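Local coordinates for myosin-I heavy chain (Dictyostelium discoideum, PDB 5EJY), which acts as an actin-based motor with ATPase activity in early phagocytosis and adhesion, represented here by the first MyTH4-FERM module of its tail, at residues Gln175-Asn180 with Thr261-Asp266; Leu215-Ala220 with Gln224-Asp229; Leu421-Asn426 with Ile469-Lys474; Lys425-Ala430 with Ile436-Pro441. All coordinates share one frame; numbering follows the deposited sequence.

Contact 1: residues Gln175-Asn180 with Thr261-Asp266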
loop_
_atom_site.group_PDB
_atom_site.type_symbol
_atom_site.label_atom_id
_atom_site.label_comp_id
_atom_site.label_asym_id
_atom_site.label_seq_id
_atom_site.Cartn_x
_atom_site.Cartn_y
_atom_site.Cartn_z
ATOM N N GLN A 175 4.699 -19.066 -2.553
ATOM C CA GLN A 175 5.103 -18.778 -3.934
ATOM C C GLN A 175 4.933 -17.286 -4.281
ATOM O O GLN A 175 5.796 -16.682 -4.911
ATOM C CB GLN A 175 4.273 -19.594 -4.915
ATOM C CG GLN A 175 4.519 -21.094 -4.904
ATOM C CD GLN A 175 3.497 -21.804 -5.748
ATOM O OE1 GLN A 175 2.328 -21.903 -5.373
ATOM N NE2 GLN A 175 3.918 -22.271 -6.920
ATOM N N ARG A 176 3.801 -16.714 -3.895
ATOM C CA ARG A 176 3.544 -15.290 -4.140
ATOM C C ARG A 176 4.615 -14.388 -3.496
ATOM O O ARG A 176 5.058 -13.387 -4.079
ATOM C CB ARG A 176 2.149 -14.928 -3.612
ATOM C CG ARG A 176 0.988 -15.615 -4.364
ATOM C CD ARG A 176 0.502 -14.780 -5.550
ATOM N NE ARG A 176 0.054 -13.469 -5.095
ATOM C CZ ARG A 176 0.290 -12.318 -5.727
ATOM N NH1 ARG A 176 0.946 -12.296 -6.884
ATOM N NH2 ARG A 176 -0.133 -11.180 -5.191
ATOM N N PHE A 177 5.018 -14.713 -2.275
ATOM C CA PHE A 177 6.035 -13.900 -1.605
ATOM C C PHE A 177 7.429 -14.144 -2.196
ATOM O O PHE A 177 8.280 -13.263 -2.173
ATOM C CB PHE A 177 6.028 -14.109 -0.084
ATOM C CG PHE A 177 5.029 -13.249 0.641
ATOM C CD1 PHE A 177 5.160 -11.871 0.635
ATOM C CD2 PHE A 177 3.949 -13.820 1.323
ATOM C CE1 PHE A 177 4.238 -11.059 1.286
ATOM C CE2 PHE A 177 3.034 -13.014 1.978
ATOM C CZ PHE A 177 3.185 -11.624 1.967
ATOM N N THR A 178 7.657 -15.335 -2.741
ATOM C CA THR A 178 8.918 -15.572 -3.437
ATOM C C THR A 178 8.973 -14.669 -4.665
ATOM O O THR A 178 10.020 -14.132 -5.018
ATOM C CB THR A 178 9.064 -17.049 -3.864
ATOM O OG1 THR A 178 8.944 -17.889 -2.707
ATOM C CG2 THR A 178 10.419 -17.289 -4.526
ATOM N N LEU A 179 7.826 -14.490 -5.305
ATOM C CA LEU A 179 7.733 -13.603 -6.454
ATOM C C LEU A 179 7.835 -12.134 -6.044
ATOM O O LEU A 179 8.577 -11.361 -6.650
ATOM C CB LEU A 179 6.424 -13.844 -7.200
ATOM C CG LEU A 179 6.138 -12.864 -8.335
ATOM C CD1 LEU A 179 7.112 -13.086 -9.479
ATOM C CD2 LEU A 179 4.707 -13.009 -8.812
ATOM N N ASN A 180 7.102 -11.754 -5.004
ATOM C CA ASN A 180 6.920 -10.332 -4.697
ATOM C C ASN A 180 7.815 -9.757 -3.614
ATOM O O ASN A 180 7.802 -8.545 -3.374
ATOM C CB ASN A 180 5.449 -10.043 -4.380
ATOM C CG ASN A 180 4.589 -10.073 -5.619
ATOM O OD1 ASN A 180 5.116 -10.072 -6.732
ATOM N ND2 ASN A 180 3.261 -10.102 -5.442
ATOM N N THR A 261 6.711 -2.031 -5.107
ATOM C CA THR A 261 6.854 -3.374 -4.538
ATOM C C THR A 261 6.312 -3.472 -3.110
ATOM O O THR A 261 6.312 -4.549 -2.520
ATOM C CB THR A 261 8.333 -3.825 -4.529
ATOM O OG1 THR A 261 9.085 -2.918 -3.733
ATOM C CG2 THR A 261 8.904 -3.825 -5.935
ATOM N N ASP A 262 5.868 -2.354 -2.544
ATOM C CA ASP A 262 5.290 -2.387 -1.202
ATOM C C ASP A 262 3.933 -3.113 -1.217
ATOM O O ASP A 262 3.218 -3.095 -2.224
ATOM C CB ASP A 262 5.105 -0.981 -0.654
ATOM C CG ASP A 262 6.378 -0.411 -0.040
ATOM O OD1 ASP A 262 7.455 -1.020 -0.155
ATOM O OD2 ASP A 262 6.287 0.663 0.560
ATOM N N LYS A 263 3.589 -3.748 -0.104
ATOM C CA LYS A 263 2.378 -4.578 -0.030
ATOM C C LYS A 263 1.218 -3.774 0.534
ATOM O O LYS A 263 1.351 -3.144 1.580
ATOM C CB LYS A 263 2.621 -5.793 0.867
ATOM C CG LYS A 263 3.387 -6.944 0.193
ATOM C CD LYS A 263 4.829 -6.569 -0.056
ATOM C CE LYS A 263 5.535 -7.621 -0.925
ATOM N NZ LYS A 263 6.953 -7.154 -1.191
ATOM N N LEU A 264 0.079 -3.795 -0.145
ATOM C CA LEU A 264 -1.067 -3.042 0.366
ATOM C C LEU A 264 -1.509 -3.533 1.735
ATOM O O LEU A 264 -1.966 -2.739 2.546
ATOM C CB LEU A 264 -2.251 -3.041 -0.608
ATOM C CG LEU A 264 -2.043 -2.434 -2.000
ATOM C CD1 LEU A 264 -3.395 -2.289 -2.722
ATOM C CD2 LEU A 264 -1.339 -1.099 -1.930
ATOM N N CYS A 265 -1.389 -4.837 2.002
ATOM C CA CYS A 265 -1.735 -5.326 3.338
ATOM C C CYS A 265 -0.858 -4.726 4.450
ATOM O O CYS A 265 -1.322 -4.568 5.586
ATOM C CB CYS A 265 -1.719 -6.856 3.396
ATOM S SG CYS A 265 -3.144 -7.608 2.567
ATOM N N ASP A 266 0.389 -4.391 4.136
ATOM C CA ASP A 266 1.234 -3.705 5.121
ATOM C C ASP A 266 0.648 -2.326 5.472
ATOM O O ASP A 266 0.774 -1.846 6.603
ATOM C CB ASP A 266 2.677 -3.543 4.608
ATOM C CG ASP A 266 3.501 -4.826 4.741
ATOM O OD1 ASP A 266 3.089 -5.733 5.493
ATOM O OD2 ASP A 266 4.574 -4.915 4.098
#
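Lys-263 meets the last turn of helix 161-180 end-on, its ammonium group set against the backbone carbonyl of Asn-180 and CE, the carbon just before it, at the edge of the Phe-177 ring. The central bond runs from Lys-263 NZ to Asn-180 O over 2.7 Å. The nitrogen approaches from above the carbonyl plane, 44° out of it, and not on a lone pair. A second bond turns back to the lysine's own segment: NZ donates to Thr-261 O at 3.0 Å, almost in line with that C=O bond (168°). Ala-182 O accepts from the same nitrogen, so three backbone carbonyls grip one ammonium group. The lysine gets there by a bend at chi2 (70°), beyond which the chain is extended. That bend carries CE to the ring edge, near its plane, with 4.3 Å between Lys-263 CE and Phe-177 CE1. CE also lies 4.2 Å from Asn-180 CB. CE alone thus touches both, in directions about at right angles, an example of a cationic end held by carbonyls while the carbon before it packs. A positive charge at the C-terminal end of a helix would probably be stabilised by the helix dipole. The amide of Asn-180 faces elsewhere, its ND2 donating to Ala-220 O. The contact joins the end of helix 161-180 in the MyTH4 domain to the turn leading into helix 264-277 of the FERM domain, whose Leu-264 and Cys-265 rest on Ile-217 of strand 212-217.

Contact 2: residues Leu215-Ala220 with Gln224-Asp229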
loop_
_atom_site.group_PDB
_atom_site.type_symbol
_atom_site.label_atom_id
_atom_site.label_comp_id
_atom_site.label_asym_id
_atom_site.label_seq_id
_atom_site.Cartn_x
_atom_site.Cartn_y
_atom_site.Cartn_z
ATOM N N LEU A 215 -11.230 -4.010 -4.640
ATOM C CA LEU A 215 -10.284 -5.007 -5.130
ATOM C C LEU A 215 -10.188 -6.176 -4.157
ATOM O O LEU A 215 -10.212 -5.992 -2.937
ATOM C CB LEU A 215 -8.886 -4.411 -5.321
ATOM C CG LEU A 215 -8.618 -3.323 -6.363
ATOM C CD1 LEU A 215 -7.158 -2.839 -6.245
ATOM C CD2 LEU A 215 -8.927 -3.816 -7.788
ATOM N N HIS A 216 -10.082 -7.379 -4.701
ATOM C CA HIS A 216 -9.790 -8.549 -3.887
ATOM C C HIS A 216 -8.312 -8.866 -4.024
ATOM O O HIS A 216 -7.823 -9.129 -5.129
ATOM C CB HIS A 216 -10.656 -9.745 -4.304
ATOM C CG HIS A 216 -12.102 -9.579 -3.954
ATOM N ND1 HIS A 216 -13.011 -8.986 -4.805
ATOM C CD2 HIS A 216 -12.790 -9.892 -2.830
ATOM C CE1 HIS A 216 -14.198 -8.954 -4.225
ATOM N NE2 HIS A 216 -14.090 -9.496 -3.025
ATOM N N ILE A 217 -7.599 -8.826 -2.903
ATOM C CA ILE A 217 -6.156 -9.033 -2.921
ATOM C C ILE A 217 -5.712 -10.126 -1.950
ATOM O O ILE A 217 -6.517 -10.658 -1.168
ATOM C CB ILE A 217 -5.383 -7.711 -2.576
ATOM C CG1 ILE A 217 -5.619 -7.286 -1.124
ATOM C CG2 ILE A 217 -5.810 -6.571 -3.508
ATOM C CD1 ILE A 217 -4.783 -6.039 -0.714
ATOM N N ASP A 218 -4.426 -10.461 -2.002
ATOM C CA ASP A 218 -3.858 -11.350 -0.997
ATOM C C ASP A 218 -2.720 -10.688 -0.239
ATOM O O ASP A 218 -2.372 -9.516 -0.506
ATOM C CB ASP A 218 -3.498 -12.750 -1.560
ATOM C CG ASP A 218 -2.289 -12.750 -2.490
ATOM O OD1 ASP A 218 -1.491 -11.790 -2.506
ATOM O OD2 ASP A 218 -2.122 -13.757 -3.222
ATOM N N SER A 219 -2.163 -11.411 0.731
ATOM C CA SER A 219 -1.138 -10.824 1.604
ATOM C C SER A 219 0.072 -10.284 0.848
ATOM O O SER A 219 0.734 -9.350 1.317
ATOM C CB SER A 219 -0.658 -11.873 2.616
ATOM O OG SER A 219 -1.762 -12.340 3.374
ATOM N N ALA A 220 0.373 -10.880 -0.301
ATOM C CA ALA A 220 1.575 -10.525 -1.071
ATOM C C ALA A 220 1.319 -9.491 -2.166
ATOM O O ALA A 220 2.243 -9.113 -2.883
ATOM C CB ALA A 220 2.189 -11.768 -1.686
ATOM N N GLN A 224 2.049 -2.113 -7.291
ATOM C CA GLN A 224 2.073 -2.227 -8.743
ATOM C C GLN A 224 1.016 -3.193 -9.297
ATOM O O GLN A 224 0.336 -2.878 -10.275
ATOM C CB GLN A 224 3.479 -2.591 -9.228
ATOM C CG GLN A 224 3.621 -2.674 -10.734
ATOM C CD GLN A 224 5.079 -2.812 -11.171
ATOM O OE1 GLN A 224 5.992 -2.651 -10.371
ATOM N NE2 GLN A 224 5.292 -3.103 -12.446
ATOM N N GLU A 225 0.856 -4.360 -8.671
ATOM C CA GLU A 225 -0.183 -5.301 -9.105
ATOM C C GLU A 225 -1.557 -4.675 -9.007
ATOM O O GLU A 225 -2.378 -4.785 -9.919
ATOM C CB GLU A 225 -0.164 -6.581 -8.258
ATOM C CG GLU A 225 0.947 -7.525 -8.611
ATOM C CD GLU A 225 1.025 -8.717 -7.677
ATOM O OE1 GLU A 225 0.481 -8.657 -6.548
ATOM O OE2 GLU A 225 1.646 -9.720 -8.083
ATOM N N SER A 226 -1.816 -4.030 -7.881
ATOM C CA SER A 226 -3.132 -3.441 -7.654
ATOM C C SER A 226 -3.407 -2.226 -8.535
ATOM O O SER A 226 -4.552 -1.992 -8.939
ATOM C CB SER A 226 -3.305 -3.068 -6.188
ATOM O OG SER A 226 -3.745 -4.197 -5.464
ATOM N N SER A 227 -2.360 -1.458 -8.823
ATOM C CA SER A 227 -2.478 -0.330 -9.741
ATOM C C SER A 227 -2.793 -0.821 -11.160
ATOM O O SER A 227 -3.605 -0.218 -11.854
ATOM C CB SER A 227 -1.202 0.514 -9.735
ATOM O OG SER A 227 -0.990 1.068 -8.450
ATOM N N ASN A 228 -2.154 -1.914 -11.579
ATOM C CA ASN A 228 -2.465 -2.520 -12.875
ATOM C C ASN A 228 -3.889 -3.062 -12.914
ATOM O O ASN A 228 -4.608 -2.914 -13.910
ATOM C CB ASN A 228 -1.504 -3.669 -13.189
ATOM C CG ASN A 228 -0.078 -3.208 -13.422
ATOM O OD1 ASN A 228 0.189 -2.027 -13.664
ATOM N ND2 ASN A 228 0.852 -4.152 -13.368
ATOM N N ASP A 229 -4.275 -3.734 -11.836
ATOM C CA ASP A 229 -5.619 -4.305 -11.715
ATOM C C ASP A 229 -6.681 -3.210 -11.831
ATOM O O ASP A 229 -7.646 -3.341 -12.586
ATOM C CB ASP A 229 -5.737 -5.030 -10.371
ATOM C CG ASP A 229 -6.960 -5.924 -10.273
ATOM O OD1 ASP A 229 -7.583 -6.270 -11.309
ATOM O OD2 ASP A 229 -7.280 -6.300 -9.131
HETATM O O HOH W 1 -9.688 -7.545 -7.816
#
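Glu-225, whose OE1 stands near Ala-220 O, has its other carboxylate oxygen, OE2, gripped twice from helix 161-180, by NH1 of Arg-176 and by ND2 of Asn-180. Arg-176 also pairs through NE with Asp-218, so one guanidinium links a carboxylate from each segment and probably offsets their mutual repulsion. At the other end a water joins the segments: it donates to Asp-229 OD2 at 3.0 Å and accepts from the backbone N of His-216. Between these ends, methyl groups lie against polar oxygens in van der Waals contact. Leu-215 divides its two methyls: CD1 rests 3.8 Å from Ser-226 OG, while CD2 slides past the carboxylate of Asp-229, 3.3 Å from its OD2. The aspartate's CG stands anti to its own N (chi1 -167°), which brings the carboxylate alongside the leucine. Ile-217 adds its CG2 branch, 3.7 Å from Ser-226 OG, so the small serine receives two branched side chains. With an alanine in place of Leu-215, both methyls would be gone, which would probably open a gap between strand and helix beside Ser-226. Strand 215-217 and helix 224-229 run in roughly opposite directions, at 149°, with axes 10.1 Å apart. A beta hairpin followed by a helix packed on its sheet is the opening of the ubiquitin-like beta-grasp fold, the first lobe of a FERM domain.

Contact 3: residues Leu421-Asn426 with Ile469-Lys474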
loop_
_atom_site.group_PDB
_atom_site.type_symbol
_atom_site.label_atom_id
_atom_site.label_comp_id
_atom_site.label_asym_id
_atom_site.label_seq_id
_atom_site.Cartn_x
_atom_site.Cartn_y
_atom_site.Cartn_z
ATOM N N LEU A 421 20.290 30.731 -1.592
ATOM C CA LEU A 421 19.489 30.446 -2.772
ATOM C C LEU A 421 18.398 31.499 -2.908
ATOM O O LEU A 421 17.858 31.963 -1.914
ATOM C CB LEU A 421 18.867 29.053 -2.678
ATOM C CG LEU A 421 19.871 27.907 -2.686
ATOM C CD1 LEU A 421 19.162 26.565 -2.499
ATOM C CD2 LEU A 421 20.658 27.919 -3.981
ATOM N N PRO A 422 18.049 31.852 -4.151
ATOM C CA PRO A 422 17.113 32.940 -4.466
ATOM C C PRO A 422 15.638 32.647 -4.253
ATOM O O PRO A 422 14.871 33.598 -4.150
ATOM C CB PRO A 422 17.357 33.187 -5.953
ATOM C CG PRO A 422 17.883 31.910 -6.470
ATOM C CD PRO A 422 18.676 31.291 -5.358
ATOM N N TYR A 423 15.240 31.378 -4.213
ATOM C CA TYR A 423 13.818 31.030 -4.163
ATOM C C TYR A 423 13.181 31.370 -2.831
ATOM O O TYR A 423 13.859 31.411 -1.810
ATOM C CB TYR A 423 13.636 29.538 -4.451
ATOM C CG TYR A 423 14.665 29.039 -5.420
ATOM C CD1 TYR A 423 14.625 29.418 -6.753
ATOM C CD2 TYR A 423 15.709 28.231 -4.994
ATOM C CE1 TYR A 423 15.576 28.977 -7.641
ATOM C CE2 TYR A 423 16.669 27.789 -5.877
ATOM C CZ TYR A 423 16.600 28.170 -7.195
ATOM O OH TYR A 423 17.557 27.733 -8.074
ATOM N N PRO A 424 11.864 31.613 -2.842
ATOM C CA PRO A 424 11.057 31.752 -1.628
ATOM C C PRO A 424 11.127 30.478 -0.794
ATOM O O PRO A 424 11.383 29.399 -1.344
ATOM C CB PRO A 424 9.641 31.950 -2.174
ATOM C CG PRO A 424 9.845 32.500 -3.550
ATOM C CD PRO A 424 11.067 31.813 -4.062
ATOM N N LYS A 425 10.895 30.607 0.509
ATOM C CA LYS A 425 11.021 29.493 1.439
ATOM C C LYS A 425 10.067 28.367 1.081
ATOM O O LYS A 425 10.408 27.189 1.201
ATOM C CB LYS A 425 10.725 29.941 2.872
ATOM C CG LYS A 425 10.255 28.798 3.765
ATOM C CD LYS A 425 9.918 29.242 5.180
ATOM C CE LYS A 425 9.326 28.080 5.970
ATOM N NZ LYS A 425 8.926 28.473 7.350
ATOM N N ASN A 426 8.859 28.740 0.676
ATOM C CA ASN A 426 7.855 27.765 0.283
ATOM C C ASN A 426 7.717 27.756 -1.224
ATOM O O ASN A 426 7.519 28.799 -1.847
ATOM C CB ASN A 426 6.510 28.071 0.945
ATOM C CG ASN A 426 6.612 28.155 2.453
ATOM O OD1 ASN A 426 6.534 27.144 3.155
ATOM N ND2 ASN A 426 6.793 29.367 2.962
ATOM N N ILE A 469 18.944 18.219 -4.293
ATOM C CA ILE A 469 18.929 18.262 -5.742
ATOM C C ILE A 469 20.031 19.199 -6.218
ATOM O O ILE A 469 20.204 20.281 -5.668
ATOM C CB ILE A 469 17.570 18.764 -6.230
ATOM C CG1 ILE A 469 16.485 17.725 -5.894
ATOM C CG2 ILE A 469 17.598 19.057 -7.712
ATOM C CD1 ILE A 469 15.202 18.366 -5.418
ATOM N N ILE A 470 20.778 18.773 -7.228
ATOM C CA ILE A 470 21.924 19.559 -7.686
ATOM C C ILE A 470 21.509 20.534 -8.772
ATOM O O ILE A 470 20.881 20.150 -9.775
ATOM C CB ILE A 470 23.049 18.665 -8.210
ATOM C CG1 ILE A 470 23.429 17.614 -7.170
ATOM C CG2 ILE A 470 24.278 19.505 -8.598
ATOM C CD1 ILE A 470 24.074 18.186 -5.943
ATOM N N LEU A 471 21.857 21.801 -8.573
ATOM C CA LEU A 471 21.582 22.834 -9.563
ATOM C C LEU A 471 22.699 22.927 -10.608
ATOM O O LEU A 471 23.758 22.302 -10.473
ATOM C CB LEU A 471 21.344 24.175 -8.871
ATOM C CG LEU A 471 20.341 24.051 -7.725
ATOM C CD1 LEU A 471 20.199 25.350 -6.934
ATOM C CD2 LEU A 471 18.981 23.582 -8.257
ATOM N N GLU A 472 22.453 23.693 -11.661
ATOM C CA GLU A 472 23.403 23.777 -12.769
ATOM C C GLU A 472 24.774 24.320 -12.322
ATOM O O GLU A 472 25.808 23.943 -12.882
ATOM C CB GLU A 472 22.815 24.616 -13.913
ATOM C CG GLU A 472 23.751 24.819 -15.104
ATOM C CD GLU A 472 24.177 23.513 -15.768
ATOM O OE1 GLU A 472 23.309 22.648 -16.012
ATOM O OE2 GLU A 472 25.387 23.353 -16.049
ATOM N N ASN A 473 24.780 25.164 -11.290
ATOM C CA ASN A 473 26.029 25.761 -10.799
ATOM C C ASN A 473 26.748 24.900 -9.770
ATOM O O ASN A 473 27.694 25.348 -9.107
ATOM C CB ASN A 473 25.799 27.173 -10.252
ATOM C CG ASN A 473 24.764 27.222 -9.137
ATOM O OD1 ASN A 473 24.515 26.230 -8.453
ATOM N ND2 ASN A 473 24.170 28.396 -8.940
ATOM N N LYS A 474 26.282 23.665 -9.640
ATOM C CA LYS A 474 26.876 22.698 -8.734
ATOM C C LYS A 474 26.473 22.873 -7.269
ATOM O O LYS A 474 26.888 22.079 -6.433
ATOM C CB LYS A 474 28.408 22.654 -8.880
ATOM C CG LYS A 474 28.887 22.343 -10.295
ATOM C CD LYS A 474 30.313 21.802 -10.304
ATOM C CE LYS A 474 30.696 21.264 -11.684
ATOM N NZ LYS A 474 29.963 20.006 -12.044
#
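The backbones of Leu-421 and Leu-471 stay well apart, 10.4 Å between their CA atoms, where the loop before strand 426-432 faces the type I beta turn from Leu-471 to Lys-474. The two pieces belong to the third FERM lobe, whose arrangement of two antiparallel sheets and a C-terminal helix is consistent with the PH-like fold of this lobe, and only side chains bridge the space. One methyl does the work: Leu-471 CD1 meets Leu-421 CD2 at 3.9 Å, the two leucines slanting across one another, and it also touches Tyr-423. The tyrosine comes from the opposite direction and presents its edge, so the methyl sits near the ring plane, 3.7 Å from Tyr-423 OH. A chi1 of -33°, pulled from the staggered position, directs the ring toward this methyl. The hydroxyl, though beside a leucine, has its hydrogen-bonding partner in Glu-448 of strand 445-450. Leu-471 also packs on Glu-448 and Val-450 of that strand, an outermost strand of the four-stranded sheet. The ring is flanked as well from within its own loop: Pro-422 CG stands 3.9 Å above one face of Tyr-423, offset toward the rim.

Contact 4: residues Lys425-Ala430 with Ile436-Pro441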
loop_
_atom_site.group_PDB
_atom_site.type_symbol
_atom_site.label_atom_id
_atom_site.label_comp_id
_atom_site.label_asym_id
_atom_site.label_seq_id
_atom_site.Cartn_x
_atom_site.Cartn_y
_atom_site.Cartn_z
ATOM N N LYS A 425 10.895 30.607 0.509
ATOM C CA LYS A 425 11.021 29.493 1.439
ATOM C C LYS A 425 10.067 28.367 1.081
ATOM O O LYS A 425 10.408 27.189 1.201
ATOM C CB LYS A 425 10.725 29.941 2.872
ATOM C CG LYS A 425 10.255 28.798 3.765
ATOM C CD LYS A 425 9.918 29.242 5.180
ATOM C CE LYS A 425 9.326 28.080 5.970
ATOM N NZ LYS A 425 8.926 28.473 7.350
ATOM N N ASN A 426 8.859 28.740 0.676
ATOM C CA ASN A 426 7.855 27.765 0.283
ATOM C C ASN A 426 7.717 27.756 -1.224
ATOM O O ASN A 426 7.519 28.799 -1.847
ATOM C CB ASN A 426 6.510 28.071 0.945
ATOM C CG ASN A 426 6.612 28.155 2.453
ATOM O OD1 ASN A 426 6.534 27.144 3.155
ATOM N ND2 ASN A 426 6.793 29.367 2.962
ATOM N N PHE A 427 7.842 26.577 -1.819
ATOM C CA PHE A 427 7.734 26.462 -3.258
ATOM C C PHE A 427 7.141 25.094 -3.612
ATOM O O PHE A 427 6.882 24.268 -2.733
ATOM C CB PHE A 427 9.109 26.632 -3.909
ATOM C CG PHE A 427 10.146 25.655 -3.408
ATOM C CD1 PHE A 427 10.816 25.884 -2.217
ATOM C CD2 PHE A 427 10.443 24.505 -4.126
ATOM C CE1 PHE A 427 11.769 24.986 -1.749
ATOM C CE2 PHE A 427 11.387 23.597 -3.670
ATOM C CZ PHE A 427 12.057 23.837 -2.473
ATOM N N VAL A 428 6.935 24.876 -4.899
ATOM C CA VAL A 428 6.398 23.607 -5.385
ATOM C C VAL A 428 7.442 23.061 -6.341
ATOM O O VAL A 428 8.033 23.815 -7.120
ATOM C CB VAL A 428 5.067 23.832 -6.124
ATOM C CG1 VAL A 428 4.682 22.608 -6.972
ATOM C CG2 VAL A 428 3.953 24.179 -5.132
ATOM N N LEU A 429 7.730 21.773 -6.247
ATOM C CA LEU A 429 8.472 21.121 -7.315
ATOM C C LEU A 429 7.452 20.504 -8.259
ATOM O O LEU A 429 6.613 19.696 -7.848
ATOM C CB LEU A 429 9.432 20.064 -6.779
ATOM C CG LEU A 429 10.623 20.612 -5.991
ATOM C CD1 LEU A 429 11.592 19.502 -5.593
ATOM C CD2 LEU A 429 11.351 21.675 -6.826
ATOM N N ALA A 430 7.494 20.921 -9.516
ATOM C CA ALA A 430 6.609 20.370 -10.529
ATOM C C ALA A 430 7.467 19.565 -11.493
ATOM O O ALA A 430 8.244 20.138 -12.262
ATOM C CB ALA A 430 5.878 21.498 -11.253
ATOM N N ILE A 436 12.923 19.129 -13.497
ATOM C CA ILE A 436 12.441 19.402 -12.155
ATOM C C ILE A 436 12.223 20.893 -12.009
ATOM O O ILE A 436 13.172 21.664 -11.861
ATOM C CB ILE A 436 13.452 18.930 -11.101
ATOM C CG1 ILE A 436 13.763 17.443 -11.306
ATOM C CG2 ILE A 436 12.903 19.188 -9.700
ATOM C CD1 ILE A 436 14.963 16.947 -10.537
ATOM N N ASN A 437 10.967 21.299 -12.039
ATOM C CA ASN A 437 10.633 22.710 -12.087
ATOM C C ASN A 437 10.295 23.321 -10.734
ATOM O O ASN A 437 9.436 22.834 -10.001
ATOM C CB ASN A 437 9.507 22.933 -13.096
ATOM C CG ASN A 437 9.828 22.321 -14.444
ATOM O OD1 ASN A 437 10.739 22.777 -15.131
ATOM N ND2 ASN A 437 9.101 21.266 -14.819
ATOM N N ILE A 438 10.994 24.395 -10.401
ATOM C CA ILE A 438 10.706 25.128 -9.187
ATOM C C ILE A 438 9.647 26.159 -9.514
ATOM O O ILE A 438 9.843 27.020 -10.382
ATOM C CB ILE A 438 11.978 25.828 -8.632
ATOM C CG1 ILE A 438 13.058 24.782 -8.321
ATOM C CG2 ILE A 438 11.631 26.625 -7.389
ATOM C CD1 ILE A 438 14.469 25.360 -8.059
ATOM N N TYR A 439 8.535 26.082 -8.793
ATOM C CA TYR A 439 7.365 26.878 -9.087
ATOM C C TYR A 439 6.944 27.631 -7.843
ATOM O O TYR A 439 6.985 27.096 -6.734
ATOM C CB TYR A 439 6.242 25.954 -9.548
ATOM C CG TYR A 439 4.907 26.608 -9.788
ATOM C CD1 TYR A 439 4.618 27.206 -11.007
ATOM C CD2 TYR A 439 3.918 26.589 -8.816
ATOM C CE1 TYR A 439 3.391 27.784 -11.244
ATOM C CE2 TYR A 439 2.686 27.158 -9.045
ATOM C CZ TYR A 439 2.426 27.756 -10.262
ATOM O OH TYR A 439 1.200 28.336 -10.501
ATOM N N ASP A 440 6.548 28.885 -8.019
ATOM C CA ASP A 440 6.115 29.685 -6.884
ATOM C C ASP A 440 4.605 29.812 -6.891
ATOM O O ASP A 440 4.044 30.523 -7.728
ATOM C CB ASP A 440 6.748 31.077 -6.931
ATOM C CG ASP A 440 6.432 31.896 -5.704
ATOM O OD1 ASP A 440 5.586 31.463 -4.896
ATOM O OD2 ASP A 440 7.033 32.979 -5.541
ATOM N N PRO A 441 3.936 29.142 -5.942
ATOM C CA PRO A 441 2.468 29.139 -5.917
ATOM C C PRO A 441 1.893 30.507 -5.536
ATOM O O PRO A 441 0.724 30.776 -5.806
ATOM C CB PRO A 441 2.138 28.076 -4.856
ATOM C CG PRO A 441 3.337 28.025 -3.982
ATOM C CD PRO A 441 4.516 28.313 -4.871
HETATM O O HOH W 2 5.822 30.929 -2.329
#
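Ala-430 and Asn-437 bind each other three times across an antiparallel beta hairpin, the central pair of strands in the four-stranded sheet of the PH-like third FERM lobe. Ala-430 N donates to Asn-437 O at 2.8 Å, nearly straight at 171°. In return, Ala-430 O receives Asn-437 N and the side-chain ND2 of Asn-437 (2.9 Å), which arrive from opposite faces of the carbonyl plane. The side chain thus doubles a bond that its own backbone already makes. A leucine in place of Asn-437 would lack the amide, and Ala-430 O would probably be left with only the backbone N of that pair of donors. The next hydrogen-bonded pair, Val-428 with Tyr-439, exchanges two bonds of 2.9 Å between the N of each and the O of the other. Where the strands part, a water bridges Asn-426 O and Asp-440 OD1, an oxygen that also accepts from Ala-442 N. Packing then differs on the two faces. On that of Val-428, the valine's CB lies at the edge of the Tyr-439 ring, 4.0 Å from CD2, while its CG2 reaches Pro-441. On the other, Leu-429 and Ile-438 lie side by side, Leu-429 CD2 against Ile-438 CG1 at 3.8 Å, and helix 484-499 lies over this face through Leu-487 and Ile-491. Phe-427 places its ring here by holding CG between the backbone N and the carbonyl carbon (chi1 57°). Leu-429 CD2 sits in the plane of that ring, at its edge, and Ile-438 CG2 approaches Phe-427 CD2 to 4.1 Å.

How the contacts relate
Followed from the N terminus, the chain passes the last turn of helix 161-180 at 175-180 and, 81 residues later, comes back against it at 261-266 from within the first FERM lobe, so contact 1 closes a long loop and ties the MyTH4 domain to that lobe. Contact 2 is nested inside this loop and touches contact 1, their centres about 9 Å apart. Contacts 3 and 4 follow in series, their centres 33 to 39 Å away. Both start from the same stretch, sharing Lys-425 and Asn-426: contact 4 closes at once as a hairpin, whereas contact 3 reaches on to the second sheet of the third lobe. Tyr-423 packs on Ile-438, and Ile-469 on Leu-429, linking the two.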